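Local atomic coordinates of dihydrodipicolinate synthase (Oceanobacillus iheyensis HTE831, PDB entry 3D0C), a protein that probably catalyses the condensation of pyruvate with aspartate semialdehyde to 4-hydroxy-tetrahydrodipicolinate, a step of lysine biosynthesis. Residues V21-G26 / I263-M268; M268-L273 / E295-W300. The protein carries 1 engineered substitution. One frame throughout, in Å; residues are numbered along the deposited sequence.

Interaction 1: V21-G26 / I263-M268; sequences VPFLEG and IIKEAM
Lys265 on helix 260-270 faces the irregular loop 21-26, the backbones coming nearest at Pro22 and Lys265, whose CA atoms lie 8.1 Å apart. One long side chain spans that distance. Fully extended beyond CG, Lys265 carries its ammonium group to the loop, where NZ donates a 2.9 Å hydrogen bond to Val21 O. It arrives from above the carbonyl plane, 44° out of it. A water accepts from NZ and from Phe23 N, tying a second point of the loop backbone to the same amine, while Glu58 takes NZ in a salt bridge that probably stabilises its positive charge in this buried place. The Phe23 ring lies obliquely beside the amine, CD2 being 3.4 Å from Lys265 NZ, and Val21 O sits 3.4 Å above the Phe23 ring plane, over its centre. Lysine suits the site because it combines an aliphatic stem with several N-H donors. Cutting the side chain back to an alanine here is likely to leave Glu58 without this charge partner, and Val21 O and the bridging water without the amine. The loop follows strand 15-17 of the barrel and precedes helix 32-44, where Leu35 packs on Pro22; Ile263 and Ile264, on the same helix as the lysine, pack on helix 235-257.

Interaction 2: M268-L273 / E295-W300; sequences MEQLGL and ELLKSW
Gln270, in the last turn of helix 260-270, comes opposite Leu297 of helix 287-303, the closest pair of CA atoms between 268-273 and 295-300 at 8.7 Å. Just beyond Gln270 the chain leaves helical geometry at Leu271, whereas 295-300 stays helical throughout. With the backbones this far apart, the contact is made by side chains alone, and no hydrogen bond joins the segments. Leu297 reaches across with a single methyl, CD1. Its chi1 of -64° sets CG beside the backbone N, anti to the carbonyl carbon, and from there CD1 can reach Gln270, 3.9 Å from Gln270 CB. The same methyl is 3.5 Å from Gln270 OE1, a van der Waals contact with the amide oxygen of a chain that is extended beyond CG and passes Leu297 at a slant. Leu271, the next residue, brings CD2 to 4.3 Å from Leu297 CD1. A branched aliphatic residue suits this place, since one methyl can meet both partners; glutamine meets it with both CB and the amide oxygen, its polar end tolerated because the residue is partly exposed. Gln270 also touches Leu293 and Glu294 of the same neighbouring helix, and Leu271 continues onto Val218 and Phe219. The helix ends in a Schellman motif: Leu273 N bonds to Met268 O at 2.8 Å and Gly272 N to Glu269 O at 2.7 Å. Gly272 is its C-prime residue, with a positive phi of 80° that glycine adopts easily. Met268 O also accepts from Leu271 N, the two donors approaching from opposite faces of its plane. The arrangement is thus a Schellman-capped helix end resting on the C-terminal helix, in the helical region that follows the eight-stranded TIM barrel of the DapA family.

Helix 260-270 takes part in both contacts, whose ranges overlap at Met268, though that residue carries neither; their centres lie 13 Å apart. Interaction 1 is buried and polar: it ties the helix to a loop that follows the first barrel strand, with a lysine about 8 Å, side chain to side chain, from Thr56, a predicted pyruvate-binding residue. Interaction 2 is a surface contact away from the annotated sites, a leucine methyl set against a glutamine side chain and a second leucine. The helix thus meets the loop after strand 15-17 by hydrogen bonding, with Glu58 as the charge partner, and helix 287-303 by van der Waals contact. The two also touch directly, Ala267 O lying 4.1 Å from Leu297 CD1.

Interaction 1: V21-G26 / I263-M268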
loop_
_atom_site.group_PDB
_atom_site.type_symbol
_atom_site.label_atom_id
_atom_site.label_comp_id
_atom_site.label_asym_id
_atom_site.label_seq_id
_atom_site.Cartn_x
_atom_site.Cartn_y
_atom_site.Cartn_z
ATOM N N VAL A 21 9.593 3.370 16.271
ATOM C CA VAL A 21 10.831 2.614 16.123
ATOM C C VAL A 21 11.865 3.678 15.793
ATOM O O VAL A 21 11.962 4.133 14.651
ATOM C CB VAL A 21 10.802 1.596 14.956
ATOM C CG1 VAL A 21 12.204 1.047 14.735
ATOM C CG2 VAL A 21 9.847 0.446 15.265
ATOM N N PRO A 22 12.631 4.120 16.797
ATOM C CA PRO A 22 13.640 5.145 16.521
ATOM C C PRO A 22 14.772 4.602 15.654
ATOM O O PRO A 22 15.122 3.426 15.736
ATOM C CB PRO A 22 14.102 5.566 17.917
ATOM C CG PRO A 22 13.886 4.344 18.738
ATOM C CD PRO A 22 12.578 3.783 18.230
ATOM N N PHE A 23 15.324 5.455 14.803
ATOM C CA PHE A 23 16.418 5.053 13.933
ATOM C C PHE A 23 17.656 5.873 14.290
ATOM O O PHE A 23 17.550 6.927 14.912
ATOM C CB PHE A 23 16.029 5.256 12.467
ATOM C CG PHE A 23 14.808 4.474 12.050
ATOM C CD1 PHE A 23 14.806 3.080 12.089
ATOM C CD2 PHE A 23 13.654 5.132 11.637
ATOM C CE1 PHE A 23 13.671 2.356 11.718
ATOM C CE2 PHE A 23 12.515 4.416 11.265
ATOM C CZ PHE A 23 12.525 3.026 11.308
ATOM N N LEU A 24 18.829 5.388 13.897
ATOM C CA LEU A 24 20.079 6.074 14.214
ATOM C C LEU A 24 20.511 7.160 13.226
ATOM O O LEU A 24 20.049 7.227 12.092
ATOM C CB LEU A 24 21.208 5.052 14.352
ATOM C CG LEU A 24 21.188 4.107 15.551
ATOM C CD1 LEU A 24 22.186 2.994 15.314
ATOM C CD2 LEU A 24 21.514 4.858 16.833
ATOM N N GLU A 25 21.420 7.997 13.713
ATOM C CA GLU A 25 22.035 9.125 13.020
ATOM C C GLU A 25 21.749 9.245 11.514
ATOM O O GLU A 25 20.722 9.795 11.101
ATOM C CB GLU A 25 23.555 9.058 13.222
ATOM C CG GLU A 25 24.305 10.301 12.785
ATOM C CD GLU A 25 24.068 11.487 13.706
ATOM O OE1 GLU A 25 23.317 11.346 14.696
ATOM O OE2 GLU A 25 24.638 12.566 13.434
ATOM N N GLY A 26 22.684 8.758 10.699
ATOM C CA GLY A 26 22.532 8.844 9.257
ATOM C C GLY A 26 22.483 7.488 8.588
ATOM O O GLY A 26 22.177 7.391 7.400
ATOM N N ILE A 263 5.820 14.043 13.067
ATOM C CA ILE A 263 5.322 14.971 14.077
ATOM C C ILE A 263 5.607 14.407 15.472
ATOM O O ILE A 263 6.031 15.132 16.378
ATOM C CB ILE A 263 3.797 15.207 13.925
ATOM C CG1 ILE A 263 3.538 16.248 12.830
ATOM C CG2 ILE A 263 3.195 15.649 15.257
ATOM C CD1 ILE A 263 3.963 17.667 13.204
ATOM N N ILE A 264 5.377 13.109 15.637
ATOM C CA ILE A 264 5.607 12.451 16.915
ATOM C C ILE A 264 7.089 12.433 17.298
ATOM O O ILE A 264 7.435 12.732 18.441
ATOM C CB ILE A 264 5.071 10.994 16.897
ATOM C CG1 ILE A 264 3.542 10.997 16.823
ATOM C CG2 ILE A 264 5.524 10.255 18.131
ATOM C CD1 ILE A 264 2.940 9.609 16.733
ATOM N N LYS A 265 7.959 12.086 16.349
ATOM C CA LYS A 265 9.393 12.032 16.630
ATOM C C LYS A 265 10.003 13.406 16.904
ATOM O O LYS A 265 10.828 13.547 17.803
ATOM C CB LYS A 265 10.144 11.326 15.493
ATOM C CG LYS A 265 9.913 9.818 15.481
ATOM C CD LYS A 265 10.798 9.081 14.478
ATOM C CE LYS A 265 10.643 7.569 14.640
ATOM N NZ LYS A 265 11.446 6.777 13.674
ATOM N N GLU A 266 9.600 14.423 16.151
ATOM C CA GLU A 266 10.151 15.743 16.402
ATOM C C GLU A 266 9.639 16.253 17.741
ATOM O O GLU A 266 10.357 16.941 18.464
ATOM C CB GLU A 266 9.803 16.704 15.264
ATOM C CG GLU A 266 10.632 16.442 14.020
ATOM C CD GLU A 266 10.814 17.671 13.153
ATOM O OE1 GLU A 266 10.834 18.795 13.702
ATOM O OE2 GLU A 266 10.961 17.512 11.923
ATOM N N ALA A 267 8.405 15.893 18.085
ATOM C CA ALA A 267 7.820 16.310 19.357
ATOM C C ALA A 267 8.580 15.664 20.509
ATOM O O ALA A 267 8.909 16.325 21.496
ATOM C CB ALA A 267 6.338 15.909 19.424
HETATM N N MSE A 268 8.854 14.369 20.379
HETATM C CA MSE A 268 9.585 13.640 21.406
HETATM C C MSE A 268 10.964 14.264 21.608
HETATM O O MSE A 268 11.372 14.524 22.741
HETATM C CB MSE A 268 9.729 12.163 21.016
HETATM C CG MSE A 268 8.420 11.382 21.063
HETATM SE SE MSE A 268 8.590 9.537 20.475
HETATM C CE MSE A 268 9.488 8.818 22.028
HETATM O O HOH W 1 14.025 7.703 14.109
#

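Interaction 2: M268-L273 / E295-W300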
loop_
_atom_site.group_PDB
_atom_site.type_symbol
_atom_site.label_atom_id
_atom_site.label_comp_id
_atom_site.label_asym_id
_atom_site.label_seq_id
_atom_site.Cartn_x
_atom_site.Cartn_y
_atom_site.Cartn_z
HETATM N N MSE A 268 8.854 14.369 20.379
HETATM C CA MSE A 268 9.585 13.640 21.406
HETATM C C MSE A 268 10.964 14.264 21.608
HETATM O O MSE A 268 11.372 14.524 22.741
HETATM C CB MSE A 268 9.729 12.163 21.016
HETATM C CG MSE A 268 8.420 11.382 21.063
HETATM SE SE MSE A 268 8.590 9.537 20.475
HETATM C CE MSE A 268 9.488 8.818 22.028
ATOM N N GLU A 269 11.674 14.509 20.509
ATOM C CA GLU A 269 13.001 15.112 20.587
ATOM C C GLU A 269 12.943 16.452 21.310
ATOM O O GLU A 269 13.766 16.721 22.178
ATOM C CB GLU A 269 13.593 15.309 19.191
ATOM C CG GLU A 269 14.099 14.034 18.532
ATOM C CD GLU A 269 15.240 13.386 19.303
ATOM O OE1 GLU A 269 16.163 14.112 19.726
ATOM O OE2 GLU A 269 15.223 12.149 19.479
ATOM N N GLN A 270 11.974 17.289 20.946
ATOM C CA GLN A 270 11.817 18.593 21.580
ATOM C C GLN A 270 11.595 18.439 23.082
ATOM O O GLN A 270 11.877 19.355 23.855
ATOM C CB GLN A 270 10.645 19.359 20.958
ATOM C CG GLN A 270 10.962 20.009 19.622
ATOM C CD GLN A 270 9.818 20.862 19.105
ATOM O OE1 GLN A 270 9.257 21.676 19.838
ATOM N NE2 GLN A 270 9.470 20.686 17.833
ATOM N N LEU A 271 11.089 17.277 23.488
ATOM C CA LEU A 271 10.846 17.000 24.899
ATOM C C LEU A 271 12.019 16.236 25.503
ATOM O O LEU A 271 11.964 15.806 26.653
ATOM C CB LEU A 271 9.557 16.193 25.084
ATOM C CG LEU A 271 8.220 16.882 24.780
ATOM C CD1 LEU A 271 7.082 15.980 25.248
ATOM C CD2 LEU A 271 8.136 18.228 25.486
ATOM N N GLY A 272 13.073 16.060 24.713
ATOM C CA GLY A 272 14.251 15.368 25.199
ATOM C C GLY A 272 14.157 13.857 25.206
ATOM O O GLY A 272 14.918 13.187 25.911
ATOM N N LEU A 273 13.224 13.316 24.434
ATOM C CA LEU A 273 13.055 11.871 24.354
ATOM C C LEU A 273 13.766 11.361 23.108
ATOM O O LEU A 273 13.805 12.043 22.086
ATOM C CB LEU A 273 11.568 11.502 24.310
ATOM C CG LEU A 273 10.742 11.822 25.561
ATOM C CD1 LEU A 273 9.307 11.364 25.358
ATOM C CD2 LEU A 273 11.346 11.129 26.772
ATOM N N GLU A 295 5.044 25.736 18.722
ATOM C CA GLU A 295 4.063 26.609 19.359
ATOM C C GLU A 295 3.023 25.803 20.138
ATOM O O GLU A 295 2.591 26.218 21.215
ATOM C CB GLU A 295 3.353 27.467 18.314
ATOM C CG GLU A 295 4.289 28.309 17.455
ATOM C CD GLU A 295 3.541 29.273 16.548
ATOM O OE1 GLU A 295 2.713 28.809 15.733
ATOM O OE2 GLU A 295 3.781 30.496 16.651
ATOM N N LEU A 296 2.609 24.661 19.587
ATOM C CA LEU A 296 1.632 23.817 20.263
ATOM C C LEU A 296 2.215 23.322 21.579
ATOM O O LEU A 296 1.539 23.325 22.608
ATOM C CB LEU A 296 1.244 22.614 19.390
ATOM C CG LEU A 296 0.410 21.522 20.078
ATOM C CD1 LEU A 296 -0.852 22.121 20.682
ATOM C CD2 LEU A 296 0.053 20.445 19.061
ATOM N N LEU A 297 3.475 22.897 21.552
ATOM C CA LEU A 297 4.101 22.413 22.770
ATOM C C LEU A 297 4.234 23.551 23.784
ATOM O O LEU A 297 4.106 23.331 24.993
ATOM C CB LEU A 297 5.478 21.802 22.470
ATOM C CG LEU A 297 5.495 20.543 21.588
ATOM C CD1 LEU A 297 6.860 19.880 21.696
ATOM C CD2 LEU A 297 4.408 19.562 22.027
ATOM N N LYS A 298 4.485 24.763 23.291
ATOM C CA LYS A 298 4.614 25.923 24.169
ATOM C C LYS A 298 3.286 26.147 24.886
ATOM O O LYS A 298 3.246 26.348 26.103
ATOM C CB LYS A 298 4.980 27.169 23.362
ATOM C CG LYS A 298 5.227 28.388 24.240
ATOM C CD LYS A 298 6.322 28.076 25.261
ATOM C CE LYS A 298 6.285 29.030 26.451
ATOM N NZ LYS A 298 7.262 28.633 27.516
ATOM N N SER A 299 2.203 26.115 24.112
ATOM C CA SER A 299 0.857 26.286 24.645
ATOM C C SER A 299 0.586 25.244 25.715
ATOM O O SER A 299 0.150 25.579 26.817
ATOM C CB SER A 299 -0.185 26.146 23.529
ATOM O OG SER A 299 -1.496 26.035 24.066
ATOM N N TRP A 300 0.841 23.977 25.387
ATOM C CA TRP A 300 0.619 22.894 26.335
ATOM C C TRP A 300 1.402 23.076 27.617
ATOM O O TRP A 300 0.960 22.643 28.686
ATOM C CB TRP A 300 0.951 21.538 25.699
ATOM C CG TRP A 300 -0.172 20.969 24.879
ATOM C CD1 TRP A 300 -1.496 21.270 24.984
ATOM C CD2 TRP A 300 -0.069 19.962 23.868
ATOM N NE1 TRP A 300 -2.230 20.513 24.100
ATOM C CE2 TRP A 300 -1.377 19.699 23.403
ATOM C CE3 TRP A 300 1.001 19.251 23.313
ATOM C CZ2 TRP A 300 -1.644 18.754 22.402
ATOM C CZ3 TRP A 300 0.737 18.310 22.318
ATOM C CH2 TRP A 300 -0.578 18.073 21.876
#